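PDB 6G7N: extracellular solute-binding protein, family 1 from Trichodesmium erythraeum IMS101, which binds ferric iron and is probably the solute-binding component of an ABC transporter for iron uptake. Local coordinates for residues S144-L149 and I307-R312; Y197-L202 and A212-V217. One frame throughout, in Å; residues are numbered along the deposited sequence.

Contact 1 (S144-L149 and I307-R312); sequences SLIASL and IKLMDR
No ring, amide or other flat group meets another where Ile146 faces Leu309 and Met310; there are no faces or edges to match, and the contact is made by branched aliphatic chains and a flexible thioether. Ile146 on helix 140-167 points toward helix 303-312 and works with two branches. Its methyl CG2, anti to the backbone N (chi1 -79° places CG1 beside that N), projects into the fork of Leu309, where CG2 is 4.2 Å from CD1 and lies equally near CD2. The other branch, CG1, faces Met310 CE at 4.2 Å, while CD1 of the isoleucine bends back toward its own helix. The Met310 chain runs obliquely past Ile146. Turned at chi3 (116°), it brings its terminal methyl in from a CB that does not itself point at the partner helix, as suits an unbranched residue. Met310 has a second conformer, so its touch on Ile146 holds for one of the two positions. Leu309 also rests on Ala158 and Ala162 farther along helix 140-167, whose small side chains probably help helix 303-312 to lie close, and Met310 touches Asn142.

On the far side of the first helix, Leu145 O takes two bonds, from Leu149 N and, at 2.7 Å, from Ser148 OG, a hydroxyl turned back onto its own helix. Ser144 OG is bonded to Asp59.

With no hydrogen bond or charge pair between the segments, they are held by burial of apolar surface and by van der Waals contact: a seam that joins the last helix of the chain to helix 140-167.

Contact 2 (Y197-L202 and A212-V217); sequences YYLARL and AVADKV. With FE (Fe (III) ion), chain E; DAL (D-alanine), chain C.
Leu202 and Ala214 bring the two helices together, CB to CB at 4.0 Å, with both side chains pointing at the opposite segment; alanine is small enough to let the backbones come this near. The axes of 197-202 and 212-216 pass 9.1 Å apart at 131°, steeply inclined, nearer antiparallel than parallel, between two helices that follow each other in the chain. Beyond the alanine, the CD1 branch of Leu202 slants across Val213, meeting CG1 at 4.0 Å. Leu199 starts out sidelong, but its CG lies anti to the backbone N (chi1 -176°), which carries both methyls across to segment 212-217: CD1 lies against Ala214 on the helix and against CB of Val217, the first residue of strand 217-220, while CD2 meets Val217 O at 3.8 Å, a van der Waals touch. Met106 of strand 96-108 packs against Leu199 and Val217.

The first helix turns a different face to the iron. Tyr197 and Tyr198 each bind the ferric ion through OH at 2.0 Å, and their rings are inclined to each other by about 45°, with CE1 of Tyr197 lying 3.2 Å above the Tyr198 plane and offset toward its rim. The iron is at the edge of the Tyr197 ring, in its plane. D-alanine chelates the same ion through its N (2.2 Å) and O, and Tyr141 supplies a third phenol oxygen. Arg201 lays its guanidinium face over CD1 of Tyr198 and bonds to Asn268, while Asn195 donates to Tyr197 OH.

Tyrosine oxygens, probably as phenolates, are hard donors suited to ferric iron. One helix thus has two chemistries, a phenol-bearing, metal-binding face and an aliphatic one that fixes it to helix 208-216.

In the fold
Both contacts are buried joins between helices, apolar where their segments meet, yet they share no helix. Each second segment also carries exposed residues: Lys308, Asp311 and Arg312 in contact 1, Ala212 and Lys216 in contact 2. Contact 1 brings the last helix of the chain to helix 140-167 over a long sequence separation; contact 2 is a local pair of successive helices nested within that span. Their centres lie about 27 Å apart and their nearest atoms about 11 Å, so the two do not touch. The iron site relates them: Tyr141, from the start of helix 140-167, joins Tyr197 and Tyr198 around the metal. Segment 197-202 thus combines coordination with packing, whereas segment 144-149 only packs.

Contact 1 (S144-L149 and I307-R312)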
loop_
_atom_site.group_PDB
_atom_site.type_symbol
_atom_site.label_atom_id
_atom_site.label_comp_id
_atom_site.label_asym_id
_atom_site.label_seq_id
_atom_site.Cartn_x
_atom_site.Cartn_y
_atom_site.Cartn_z
ATOM N N SER A 144 3.574 -5.396 -6.712
ATOM C CA SER A 144 4.617 -4.596 -6.105
ATOM C C SER A 144 5.567 -5.422 -5.234
ATOM O O SER A 144 6.774 -5.191 -5.231
ATOM C CB SER A 144 3.999 -3.423 -5.322
ATOM O OG SER A 144 3.507 -2.475 -6.269
ATOM N N LEU A 145 5.006 -6.386 -4.485
ATOM C CA LEU A 145 5.872 -7.267 -3.707
ATOM C C LEU A 145 6.784 -8.098 -4.621
ATOM O O LEU A 145 7.983 -8.215 -4.366
ATOM C CB LEU A 145 5.032 -8.159 -2.800
ATOM C CG LEU A 145 5.832 -9.181 -2.007
ATOM C CD1 LEU A 145 6.776 -8.563 -0.984
ATOM C CD2 LEU A 145 4.864 -10.092 -1.265
ATOM N N ILE A 146 6.219 -8.665 -5.675
ATOM C CA ILE A 146 7.042 -9.421 -6.613
ATOM C C ILE A 146 8.086 -8.541 -7.295
ATOM O O ILE A 146 9.228 -8.977 -7.483
ATOM C CB ILE A 146 6.158 -10.247 -7.563
ATOM C CG1 ILE A 146 5.635 -11.527 -6.890
ATOM C CG2 ILE A 146 6.950 -10.718 -8.787
ATOM C CD1 ILE A 146 5.259 -11.574 -5.448
ATOM N N ALA A 147 7.704 -7.321 -7.672
ATOM C CA ALA A 147 8.676 -6.385 -8.206
ATOM C C ALA A 147 9.857 -6.188 -7.254
ATOM O O ALA A 147 11.018 -6.161 -7.684
ATOM C CB ALA A 147 8.006 -5.057 -8.535
ATOM N N SER A 148 9.559 -6.056 -5.954
ATOM C CA SER A 148 10.648 -5.904 -4.977
ATOM C C SER A 148 11.592 -7.114 -4.970
ATOM O O SER A 148 12.810 -6.974 -4.819
ATOM C CB SER A 148 10.098 -5.589 -3.583
ATOM O OG SER A 148 9.673 -6.720 -2.871
ATOM N N LEU A 149 11.013 -8.308 -5.123
ATOM C CA LEU A 149 11.811 -9.539 -5.137
ATOM C C LEU A 149 12.651 -9.657 -6.410
ATOM O O LEU A 149 13.789 -10.138 -6.367
ATOM C CB LEU A 149 10.921 -10.763 -4.929
ATOM C CG LEU A 149 10.240 -10.826 -3.557
ATOM C CD1 LEU A 149 9.189 -11.917 -3.539
ATOM C CD2 LEU A 149 11.254 -11.031 -2.456
ATOM N N ILE A 307 4.483 -8.767 -13.625
ATOM C CA ILE A 307 3.380 -9.350 -14.382
ATOM C C ILE A 307 3.897 -10.517 -15.244
ATOM O O ILE A 307 3.279 -11.582 -15.291
ATOM C CB ILE A 307 2.658 -8.267 -15.198
ATOM C CG1 ILE A 307 1.917 -7.309 -14.254
ATOM C CG2 ILE A 307 1.727 -8.884 -16.227
ATOM C CD1 ILE A 307 1.338 -6.078 -14.927
ATOM N N LYS A 308 4.984 -10.284 -15.962
ATOM C CA LYS A 308 5.588 -11.327 -16.801
ATOM C C LYS A 308 5.967 -12.565 -15.989
ATOM O O LYS A 308 5.654 -13.685 -16.373
ATOM C CB LYS A 308 6.808 -10.777 -17.559
ATOM C CG LYS A 308 7.531 -11.806 -18.418
ATOM C CD LYS A 308 8.804 -11.215 -18.992
ATOM C CE LYS A 308 9.819 -12.292 -19.323
ATOM N NZ LYS A 308 10.875 -11.736 -20.210
ATOM N N LEU A 309 6.633 -12.354 -14.856
ATOM C CA LEU A 309 7.051 -13.468 -14.021
ATOM C C LEU A 309 5.853 -14.254 -13.503
ATOM O O LEU A 309 5.835 -15.493 -13.532
ATOM C CB LEU A 309 7.927 -12.955 -12.858
ATOM C CG LEU A 309 8.361 -13.987 -11.839
ATOM C CD1 LEU A 309 9.404 -13.382 -10.928
ATOM C CD2 LEU A 309 7.226 -14.333 -10.922
ATOM N N MET A 310 4.842 -13.540 -13.012
ATOM C CA MET A 310 3.642 -14.182 -12.488
ATOM C C MET A 310 2.966 -15.075 -13.524
ATOM O O MET A 310 2.503 -16.175 -13.220
ATOM C CB MET A 310 2.719 -13.097 -11.932
ATOM C CG MET A 310 3.318 -12.451 -10.673
ATOM S SD MET A 310 2.688 -10.809 -10.253
ATOM C CE MET A 310 1.859 -11.021 -8.647
ATOM N N ASP A 311 2.912 -14.582 -14.758
ATOM C CA ASP A 311 2.349 -15.368 -15.841
ATOM C C ASP A 311 3.203 -16.596 -16.120
ATOM O O ASP A 311 2.671 -17.712 -16.267
ATOM C CB ASP A 311 2.212 -14.521 -17.104
ATOM C CG ASP A 311 1.846 -15.372 -18.336
ATOM O OD1 ASP A 311 0.683 -15.774 -18.440
ATOM O OD2 ASP A 311 2.735 -15.709 -19.135
ATOM N N ARG A 312 4.503 -16.384 -16.191
ATOM C CA ARG A 312 5.442 -17.526 -16.434
ATOM C C ARG A 312 5.312 -18.700 -15.456
ATOM O O ARG A 312 5.401 -19.868 -15.832
ATOM C CB ARG A 312 6.896 -17.008 -16.442
ATOM C CG ARG A 312 8.032 -18.010 -16.673
ATOM C CD ARG A 312 7.970 -18.773 -17.993
ATOM N NE ARG A 312 9.059 -19.724 -18.272
ATOM C CZ ARG A 312 8.975 -20.671 -19.212
ATOM N NH1 ARG A 312 7.871 -20.770 -19.944
ATOM N NH2 ARG A 312 9.969 -21.517 -19.429
#

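Contact 2 (Y197-L202 and A212-V217)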
loop_
_atom_site.group_PDB
_atom_site.type_symbol
_atom_site.label_atom_id
_atom_site.label_comp_id
_atom_site.label_asym_id
_atom_site.label_seq_id
_atom_site.Cartn_x
_atom_site.Cartn_y
_atom_site.Cartn_z
ATOM N N TYR A 197 -3.217 -3.395 7.347
ATOM C CA TYR A 197 -4.421 -2.698 7.737
ATOM C C TYR A 197 -5.674 -3.550 7.627
ATOM O O TYR A 197 -6.685 -3.212 8.250
ATOM C CB TYR A 197 -4.563 -1.361 6.970
ATOM C CG TYR A 197 -4.620 -1.501 5.482
ATOM C CD1 TYR A 197 -5.799 -1.753 4.809
ATOM C CD2 TYR A 197 -3.468 -1.380 4.713
ATOM C CE1 TYR A 197 -5.825 -1.876 3.422
ATOM C CE2 TYR A 197 -3.484 -1.514 3.329
ATOM C CZ TYR A 197 -4.653 -1.807 2.668
ATOM O OH TYR A 197 -4.656 -2.010 1.316
ATOM N N TYR A 198 -5.653 -4.636 6.854
ATOM C CA TYR A 198 -6.841 -5.486 6.756
ATOM C C TYR A 198 -7.058 -6.286 8.041
ATOM O O TYR A 198 -8.207 -6.566 8.406
ATOM C CB TYR A 198 -6.794 -6.413 5.530
ATOM C CG TYR A 198 -6.915 -5.688 4.219
ATOM C CD1 TYR A 198 -8.074 -5.010 3.868
ATOM C CD2 TYR A 198 -5.849 -5.645 3.329
ATOM C CE1 TYR A 198 -8.170 -4.344 2.671
ATOM C CE2 TYR A 198 -5.942 -4.963 2.131
ATOM C CZ TYR A 198 -7.097 -4.300 1.808
ATOM O OH TYR A 198 -7.185 -3.599 0.627
ATOM N N LEU A 199 -5.985 -6.688 8.721
ATOM C CA LEU A 199 -6.164 -7.351 10.001
ATOM C C LEU A 199 -6.639 -6.349 11.054
ATOM O O LEU A 199 -7.556 -6.647 11.839
ATOM C CB LEU A 199 -4.890 -8.063 10.446
ATOM C CG LEU A 199 -5.008 -8.856 11.731
ATOM C CD1 LEU A 199 -6.059 -9.975 11.658
ATOM C CD2 LEU A 199 -3.660 -9.447 12.112
ATOM N N ALA A 200 -6.024 -5.164 11.062
ATOM C CA ALA A 200 -6.480 -4.095 11.943
ATOM C C ALA A 200 -7.956 -3.755 11.771
ATOM O O ALA A 200 -8.679 -3.495 12.741
ATOM C CB ALA A 200 -5.601 -2.889 11.770
ATOM N N ARG A 201 -8.403 -3.735 10.516
ATOM C CA ARG A 201 -9.794 -3.435 10.214
ATOM C C ARG A 201 -10.737 -4.446 10.892
ATOM O O ARG A 201 -11.760 -4.051 11.476
ATOM C CB ARG A 201 -10.000 -3.439 8.718
ATOM C CG ARG A 201 -11.351 -2.971 8.289
ATOM C CD ARG A 201 -11.495 -3.033 6.777
ATOM N NE ARG A 201 -10.592 -2.126 6.052
ATOM C CZ ARG A 201 -10.573 -2.036 4.729
ATOM N NH1 ARG A 201 -11.345 -2.840 3.998
ATOM N NH2 ARG A 201 -9.784 -1.169 4.113
ATOM N N LEU A 202 -10.375 -5.739 10.835
ATOM C CA LEU A 202 -11.164 -6.765 11.502
ATOM C C LEU A 202 -11.164 -6.606 12.998
ATOM O O LEU A 202 -12.206 -6.801 13.654
ATOM C CB LEU A 202 -10.685 -8.161 11.092
ATOM C CG LEU A 202 -10.929 -8.534 9.646
ATOM C CD1 LEU A 202 -10.047 -9.718 9.272
ATOM C CD2 LEU A 202 -12.386 -8.868 9.375
ATOM N N ALA A 212 -13.716 -12.416 15.976
ATOM C CA ALA A 212 -13.348 -13.825 16.151
ATOM C C ALA A 212 -12.311 -14.271 15.139
ATOM O O ALA A 212 -11.352 -14.949 15.493
ATOM C CB ALA A 212 -14.573 -14.733 16.108
ATOM N N VAL A 213 -12.463 -13.830 13.891
ATOM C CA VAL A 213 -11.453 -14.080 12.865
ATOM C C VAL A 213 -10.143 -13.440 13.290
ATOM O O VAL A 213 -9.083 -14.081 13.258
ATOM C CB VAL A 213 -11.894 -13.527 11.474
ATOM C CG1 VAL A 213 -10.735 -13.488 10.478
ATOM C CG2 VAL A 213 -13.022 -14.360 10.904
ATOM N N ALA A 214 -10.201 -12.174 13.691
ATOM C CA ALA A 214 -8.977 -11.451 14.026
ATOM C C ALA A 214 -8.197 -12.075 15.170
ATOM O O ALA A 214 -6.979 -12.126 15.133
ATOM C CB ALA A 214 -9.283 -9.996 14.311
ATOM N N ASP A 215 -8.908 -12.619 16.147
ATOM C CA ASP A 215 -8.271 -13.258 17.287
ATOM C C ASP A 215 -7.525 -14.546 16.935
ATOM O O ASP A 215 -6.643 -14.939 17.672
ATOM C CB ASP A 215 -9.332 -13.611 18.326
ATOM N N LYS A 216 -7.895 -15.169 15.816
ATOM C CA LYS A 216 -7.285 -16.413 15.331
ATOM C C LYS A 216 -6.068 -16.232 14.432
ATOM O O LYS A 216 -5.397 -17.231 14.107
ATOM C CB LYS A 216 -8.308 -17.225 14.539
ATOM C CG LYS A 216 -9.398 -17.798 15.423
ATOM C CD LYS A 216 -10.503 -18.443 14.621
ATOM C CE LYS A 216 -11.480 -19.195 15.516
ATOM N NZ LYS A 216 -10.995 -20.586 15.666
ATOM N N VAL A 217 -5.798 -14.989 14.007
ATOM C CA VAL A 217 -4.766 -14.705 13.009
ATOM C C VAL A 217 -3.770 -13.698 13.542
ATOM O O VAL A 217 -4.166 -12.631 14.043
ATOM C CB VAL A 217 -5.410 -14.174 11.717
ATOM C CG1 VAL A 217 -4.352 -13.805 10.667
ATOM C CG2 VAL A 217 -6.385 -15.191 11.149
HETATM FE FE FE E . -6.267 -1.900 0.142
HETATM N N DAL C . -8.027 -1.124 -0.972
HETATM C CA DAL C . -8.423 0.182 -0.348
HETATM C CB DAL C . -9.000 1.120 -1.396
HETATM C C DAL C . -7.315 0.829 0.416
HETATM O O DAL C . -6.277 0.152 0.560
HETATM O OXT DAL C . -7.500 1.996 0.859
#